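PDB 6OHB: guanine deaminase from Escherichia coli, which catalyses the zinc-dependent hydrolytic deamination of guanine to xanthine and ammonia, a step of purine degradation. Local coordinates for residues A[12-17]-A[32-37]; A[70-75]-A[388-393]. One frame throughout, in Å; residues are numbered along the deposited sequence.

Contact 1 (A[12-17]-A[32-37])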
loop_
_atom_site.group_PDB
_atom_site.type_symbol
_atom_site.label_atom_id
_atom_site.label_comp_id
_atom_site.label_asym_id
_atom_site.label_seq_id
_atom_site.Cartn_x
_atom_site.Cartn_y
_atom_site.Cartn_z
ATOM N N ARG A 12 25.656 -1.372 18.777
ATOM C CA ARG A 12 25.665 0.079 18.882
ATOM C C ARG A 12 24.777 0.706 17.811
ATOM O O ARG A 12 24.707 0.210 16.680
ATOM C CB ARG A 12 27.095 0.606 18.754
ATOM C CG ARG A 12 27.213 2.085 19.010
ATOM C CD ARG A 12 28.634 2.571 18.845
ATOM N NE ARG A 12 28.712 4.000 19.112
ATOM C CZ ARG A 12 29.845 4.690 19.128
ATOM N NH1 ARG A 12 30.999 4.073 18.897
ATOM N NH2 ARG A 12 29.824 5.993 19.382
ATOM N N GLY A 13 24.108 1.798 18.157
ATOM C CA GLY A 13 23.383 2.538 17.136
ATOM C C GLY A 13 22.306 3.408 17.757
ATOM O O GLY A 13 22.351 3.721 18.938
ATOM N N SER A 14 21.342 3.783 16.926
ATOM C CA SER A 14 20.194 4.563 17.357
ATOM C C SER A 14 19.061 3.607 17.708
ATOM O O SER A 14 18.823 2.643 16.986
ATOM C CB SER A 14 19.766 5.525 16.254
ATOM O OG SER A 14 20.467 6.748 16.359
ATOM N N PHE A 15 18.378 3.859 18.822
ATOM C CA PHE A 15 17.369 2.946 19.346
ATOM C C PHE A 15 16.087 3.710 19.615
ATOM O O PHE A 15 16.115 4.888 19.987
ATOM C CB PHE A 15 17.812 2.281 20.667
ATOM C CG PHE A 15 18.971 1.343 20.531
ATOM C CD1 PHE A 15 20.275 1.822 20.502
ATOM C CD2 PHE A 15 18.758 -0.016 20.431
ATOM C CE1 PHE A 15 21.337 0.952 20.371
ATOM C CE2 PHE A 15 19.814 -0.889 20.298
ATOM C CZ PHE A 15 21.103 -0.410 20.268
ATOM N N ILE A 16 14.958 3.024 19.457
ATOM C CA ILE A 16 13.681 3.589 19.885
ATOM C C ILE A 16 12.792 2.474 20.417
ATOM O O ILE A 16 12.696 1.404 19.809
ATOM C CB ILE A 16 12.996 4.369 18.743
ATOM C CG1 ILE A 16 11.577 4.783 19.135
ATOM C CG2 ILE A 16 12.998 3.561 17.462
ATOM C CD1 ILE A 16 11.056 5.956 18.331
ATOM N N ASP A 17 12.167 2.710 21.571
ATOM C CA ASP A 17 11.218 1.753 22.132
ATOM C C ASP A 17 10.235 2.494 23.034
ATOM O O ASP A 17 10.400 3.681 23.322
ATOM C CB ASP A 17 11.933 0.608 22.880
ATOM C CG ASP A 17 12.716 1.078 24.117
ATOM O OD1 ASP A 17 13.086 2.272 24.218
ATOM O OD2 ASP A 17 12.974 0.230 24.999
ATOM N N LEU A 32 7.894 7.041 25.354
ATOM C CA LEU A 32 8.703 6.742 24.182
ATOM C C LEU A 32 10.136 7.186 24.434
ATOM O O LEU A 32 10.397 8.374 24.654
ATOM C CB LEU A 32 8.147 7.420 22.931
ATOM C CG LEU A 32 8.834 6.899 21.668
ATOM C CD1 LEU A 32 7.949 5.889 20.978
ATOM C CD2 LEU A 32 9.203 8.032 20.732
ATOM N N ARG A 33 11.057 6.233 24.404
ATOM C CA ARG A 33 12.472 6.486 24.602
ATOM C C ARG A 33 13.183 6.375 23.262
ATOM O O ARG A 33 13.076 5.347 22.574
ATOM C CB ARG A 33 13.065 5.500 25.606
ATOM C CG ARG A 33 14.560 5.647 25.791
ATOM C CD ARG A 33 15.071 4.681 26.840
ATOM N NE ARG A 33 14.579 3.328 26.612
ATOM C CZ ARG A 33 14.803 2.308 27.432
ATOM N NH1 ARG A 33 15.513 2.488 28.540
ATOM N NH2 ARG A 33 14.318 1.109 27.149
ATOM N N PHE A 34 13.903 7.433 22.901
ATOM C CA PHE A 34 14.764 7.471 21.728
ATOM C C PHE A 34 16.181 7.775 22.191
ATOM O O PHE A 34 16.435 8.840 22.762
ATOM C CB PHE A 34 14.279 8.526 20.731
ATOM C CG PHE A 34 15.209 8.738 19.569
ATOM C CD1 PHE A 34 15.402 7.740 18.626
ATOM C CD2 PHE A 34 15.891 9.935 19.421
ATOM C CE1 PHE A 34 16.257 7.934 17.556
ATOM C CE2 PHE A 34 16.749 10.135 18.354
ATOM C CZ PHE A 34 16.931 9.133 17.419
ATOM N N ILE A 35 17.099 6.842 21.951
ATOM C CA ILE A 35 18.511 7.010 22.285
ATOM C C ILE A 35 19.291 7.102 20.981
ATOM O O ILE A 35 19.365 6.126 20.229
ATOM C CB ILE A 35 19.035 5.854 23.148
ATOM C CG1 ILE A 35 18.170 5.670 24.400
ATOM C CG2 ILE A 35 20.494 6.093 23.512
ATOM C CD1 ILE A 35 18.409 6.706 25.483
ATOM N N GLU A 36 19.895 8.260 20.719
ATOM C CA GLU A 36 20.519 8.465 19.418
ATOM C C GLU A 36 21.879 7.779 19.319
ATOM O O GLU A 36 22.223 7.234 18.265
ATOM C CB GLU A 36 20.637 9.960 19.128
ATOM C CG GLU A 36 21.118 10.270 17.726
ATOM C CD GLU A 36 22.553 10.740 17.713
ATOM O OE1 GLU A 36 23.255 10.480 16.714
ATOM O OE2 GLU A 36 22.975 11.373 18.705
ATOM N N ASP A 37 22.662 7.781 20.397
ATOM C CA ASP A 37 23.955 7.097 20.434
ATOM C C ASP A 37 23.899 6.093 21.582
ATOM O O ASP A 37 24.338 6.367 22.704
ATOM C CB ASP A 37 25.100 8.094 20.589
ATOM C CG ASP A 37 26.468 7.447 20.423
ATOM O OD1 ASP A 37 26.542 6.346 19.846
ATOM O OD2 ASP A 37 27.470 8.043 20.883
#
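Backbone hydrogen bonds set the frame: strands 14-17 and 32-35 run antiparallel, and two hydrogen-bonded pairs, Phe15 with Ile35 and Asp17 with Arg33, flank the non-hydrogen-bonded pair Ile16-Phe34. Phe15 N reaches Ile35 O at 2.8 Å. One bond extends the pairing: Ser14 OG lies in the carbonyl plane of Glu36 and meets a lone pair of its O at 2.6 Å, a reach suited to a short hydroxyl side chain.

Charge closes both ends. Asp17 and Arg33 lie side by side with carboxylate and guanidinium only 3° from coplanar. Arg33 bends at chi3 (49°) and grips side-on, NE to Asp17 OD1 at 3.0 Å and NH2 to Asp17 OD2 at 2.7 Å, each oxygen using its syn lone pair. An alanine here would remove both bonds and the countercharge, and would probably leave the buried Asp17 carboxylate poorly compensated, although Phe380 N also binds OD2. At the other end the extended Arg12 sends NE to Asp37 OD1 at 3.3 Å, a looser bridge.

These strands, consecutive in the chain and joined by a long connection, belong to the small beta domain beside the TIM barrel, as in other amidohydrolases. At the chain's corner Gly13 takes up backbone angles at which a CB would collide with the preceding carbonyl oxygen.

Apolar contacts occupy the face of Ile16 and Phe34. Ile16 CD1 crosses obliquely to Leu32 CD2 at 3.7 Å, and Ile16 CB sits at the edge of the Phe34 ring, 4.1 Å from CD1. Helices 356-363 and 409-419 cover Ile16 and Leu32.

Contact 2 (A[70-75]-A[388-393]); sequences RGKLIV and FVVMEP
This is a buried antiparallel strand pairing, joining the first residues of strand 73-84 to strand 388-391 from far along the chain. The strands cross at 159°, and four backbone bonds hold them. Leu73 and Met391 exchange one pair, Leu73 N to Met391 O at 2.9 Å and nearly straight. Val75 and Val389 exchange the other, Val389 N to Val75 O at 2.9 Å, the donor nitrogen standing nearly along the C=O axis. Ile74 and Val390 form the non-hydrogen-bonded pair between them.

The pairing brings a late strand back to the chain's early part in the beta domain that accompanies the amidohydrolase TIM barrel; strand 73-84 runs on from here to the zinc ligands His82 and His84.

Beta-branched residues suit such extended backbone. On the face of Ile74 and Val390, Ile74 CG2, anti to the backbone N, lies alongside the Phe388 side chain, 3.6 Å from CD2, while Ile74 and Val390 lie side by side, CG1 of the first 4.2 Å from CG2 of the second. Phe388 holds its CG in the crowded position between backbone N and carbonyl carbon (chi1 60°), and its ring stacks on Tyr429. On the other face Met391, bent at chi2 and chi3, brings its CG to Val75 CG2 at 3.8 Å, the side chains crossing at about a right angle.

Toward the partly exposed end, Lys72 uses its methylenes: CB rests 3.5 Å from Val390 CG1, and CD runs alongside Glu392 CG at 4.0 Å. Their charged ends do not meet; Glu392 OE1 pairs with Arg438, whereas Lys72 makes a cation-pi contact with Tyr426.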
loop_
_atom_site.group_PDB
_atom_site.type_symbol
_atom_site.label_atom_id
_atom_site.label_comp_id
_atom_site.label_asym_id
_atom_site.label_seq_id
_atom_site.Cartn_x
_atom_site.Cartn_y
_atom_site.Cartn_z
ATOM N N ARG A 70 25.465 2.211 13.379
ATOM C CA ARG A 70 25.226 3.648 13.372
ATOM C C ARG A 70 24.789 4.101 11.989
ATOM O O ARG A 70 25.315 3.646 10.971
ATOM C CB ARG A 70 26.476 4.402 13.829
ATOM C CG ARG A 70 26.664 4.346 15.345
ATOM C CD ARG A 70 27.926 5.059 15.795
ATOM N NE ARG A 70 29.134 4.410 15.294
ATOM C CZ ARG A 70 30.359 4.904 15.436
ATOM N NH1 ARG A 70 30.540 6.052 16.074
ATOM N NH2 ARG A 70 31.401 4.249 14.946
ATOM N N GLY A 71 23.812 5.001 11.958
ATOM C CA GLY A 71 23.124 5.372 10.746
ATOM C C GLY A 71 21.822 4.630 10.535
ATOM O O GLY A 71 20.981 5.090 9.756
ATOM N N LYS A 72 21.619 3.524 11.241
ATOM C CA LYS A 72 20.380 2.763 11.202
ATOM C C LYS A 72 19.550 3.071 12.444
ATOM O O LYS A 72 19.989 3.765 13.366
ATOM C CB LYS A 72 20.670 1.260 11.120
ATOM C CG LYS A 72 21.748 0.864 10.119
ATOM C CD LYS A 72 21.250 0.993 8.687
ATOM C CE LYS A 72 22.032 0.099 7.740
ATOM N NZ LYS A 72 23.440 0.544 7.552
ATOM N N LEU A 73 18.332 2.539 12.466
ATOM C CA LEU A 73 17.444 2.667 13.611
ATOM C C LEU A 73 17.066 1.281 14.116
ATOM O O LEU A 73 16.580 0.450 13.351
ATOM C CB LEU A 73 16.201 3.475 13.237
ATOM C CG LEU A 73 15.572 4.319 14.344
ATOM C CD1 LEU A 73 16.309 5.650 14.490
ATOM C CD2 LEU A 73 14.102 4.545 14.027
ATOM N N ILE A 74 17.250 1.040 15.409
ATOM C CA ILE A 74 17.049 -0.273 16.005
ATOM C C ILE A 74 15.769 -0.226 16.824
ATOM O O ILE A 74 15.615 0.622 17.719
ATOM C CB ILE A 74 18.250 -0.697 16.864
ATOM C CG1 ILE A 74 19.537 -0.597 16.047
ATOM C CG2 ILE A 74 18.058 -2.109 17.399
ATOM C CD1 ILE A 74 20.785 -1.024 16.823
ATOM N N VAL A 75 14.856 -1.140 16.507
ATOM C CA VAL A 75 13.535 -1.194 17.127
ATOM C C VAL A 75 13.313 -2.604 17.650
ATOM O O VAL A 75 13.972 -3.558 17.206
ATOM C CB VAL A 75 12.425 -0.796 16.124
ATOM C CG1 VAL A 75 12.699 0.580 15.568
ATOM C CG2 VAL A 75 12.339 -1.813 14.991
ATOM N N PHE A 388 15.048 -8.158 18.063
ATOM C CA PHE A 388 15.023 -6.783 17.587
ATOM C C PHE A 388 15.397 -6.727 16.113
ATOM O O PHE A 388 15.879 -7.699 15.528
ATOM C CB PHE A 388 15.932 -5.871 18.423
ATOM C CG PHE A 388 17.387 -6.274 18.433
ATOM C CD1 PHE A 388 17.857 -7.210 19.339
ATOM C CD2 PHE A 388 18.292 -5.676 17.564
ATOM C CE1 PHE A 388 19.198 -7.566 19.362
ATOM C CE2 PHE A 388 19.632 -6.024 17.585
ATOM C CZ PHE A 388 20.086 -6.972 18.486
ATOM N N VAL A 389 15.139 -5.565 15.515
ATOM C CA VAL A 389 15.310 -5.339 14.087
ATOM C C VAL A 389 16.133 -4.072 13.887
ATOM O O VAL A 389 15.820 -3.019 14.460
ATOM C CB VAL A 389 13.959 -5.214 13.357
ATOM C CG1 VAL A 389 14.175 -5.115 11.848
ATOM C CG2 VAL A 389 13.053 -6.384 13.705
ATOM N N VAL A 390 17.183 -4.177 13.084
ATOM C CA VAL A 390 17.914 -3.016 12.597
ATOM C C VAL A 390 17.272 -2.597 11.279
ATOM O O VAL A 390 17.262 -3.376 10.315
ATOM C CB VAL A 390 19.404 -3.334 12.414
ATOM C CG1 VAL A 390 20.172 -2.078 12.054
ATOM C CG2 VAL A 390 19.964 -3.985 13.679
ATOM N N MET A 391 16.779 -1.354 11.240
ATOM C CA MET A 391 16.009 -0.764 10.159
ATOM C C MET A 391 16.839 0.284 9.438
ATOM O O MET A 391 17.610 1.024 10.062
ATOM C CB MET A 391 14.753 -0.054 10.681
ATOM C CG MET A 391 13.880 -0.838 11.625
ATOM S SD MET A 391 12.590 -1.709 10.744
ATOM C CE MET A 391 11.786 -0.340 9.914
ATOM N N GLU A 392 16.655 0.357 8.122
ATOM C CA GLU A 392 17.290 1.377 7.298
ATOM C C GLU A 392 16.182 2.315 6.846
ATOM O O GLU A 392 15.516 2.056 5.839
ATOM C CB GLU A 392 18.009 0.751 6.102
ATOM C CG GLU A 392 19.011 1.678 5.421
ATOM C CD GLU A 392 19.670 1.034 4.220
ATOM O OE1 GLU A 392 19.535 -0.199 4.064
ATOM O OE2 GLU A 392 20.314 1.760 3.429
ATOM N N PRO A 393 15.932 3.414 7.559
ATOM C CA PRO A 393 14.827 4.304 7.172
ATOM C C PRO A 393 15.097 5.103 5.909
ATOM O O PRO A 393 14.171 5.739 5.394
ATOM C CB PRO A 393 14.682 5.225 8.389
ATOM C CG PRO A 393 16.033 5.238 9.005
ATOM C CD PRO A 393 16.631 3.885 8.768
#

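Overall arrangement
The two contacts, about 9 Å apart between centres, are adjacent in the same sheet region, where strand 14-18 lies parallel beside strand 73-84, so the order runs from 32-35 through these two to 388-391. Ile74 joins them directly, its N probably bonded to Ser14 O at 2.7 Å and its O to Ile16 N. Contact 1 is partly buried and lies toward the outside, and salt bridges supplement its backbone bonds. Contact 2 is the buried one, resting chiefly on aliphatic packing around its hydrogen bonds. One connects strands near in sequence, the other strands more than 300 residues apart; both lie away from the zinc site.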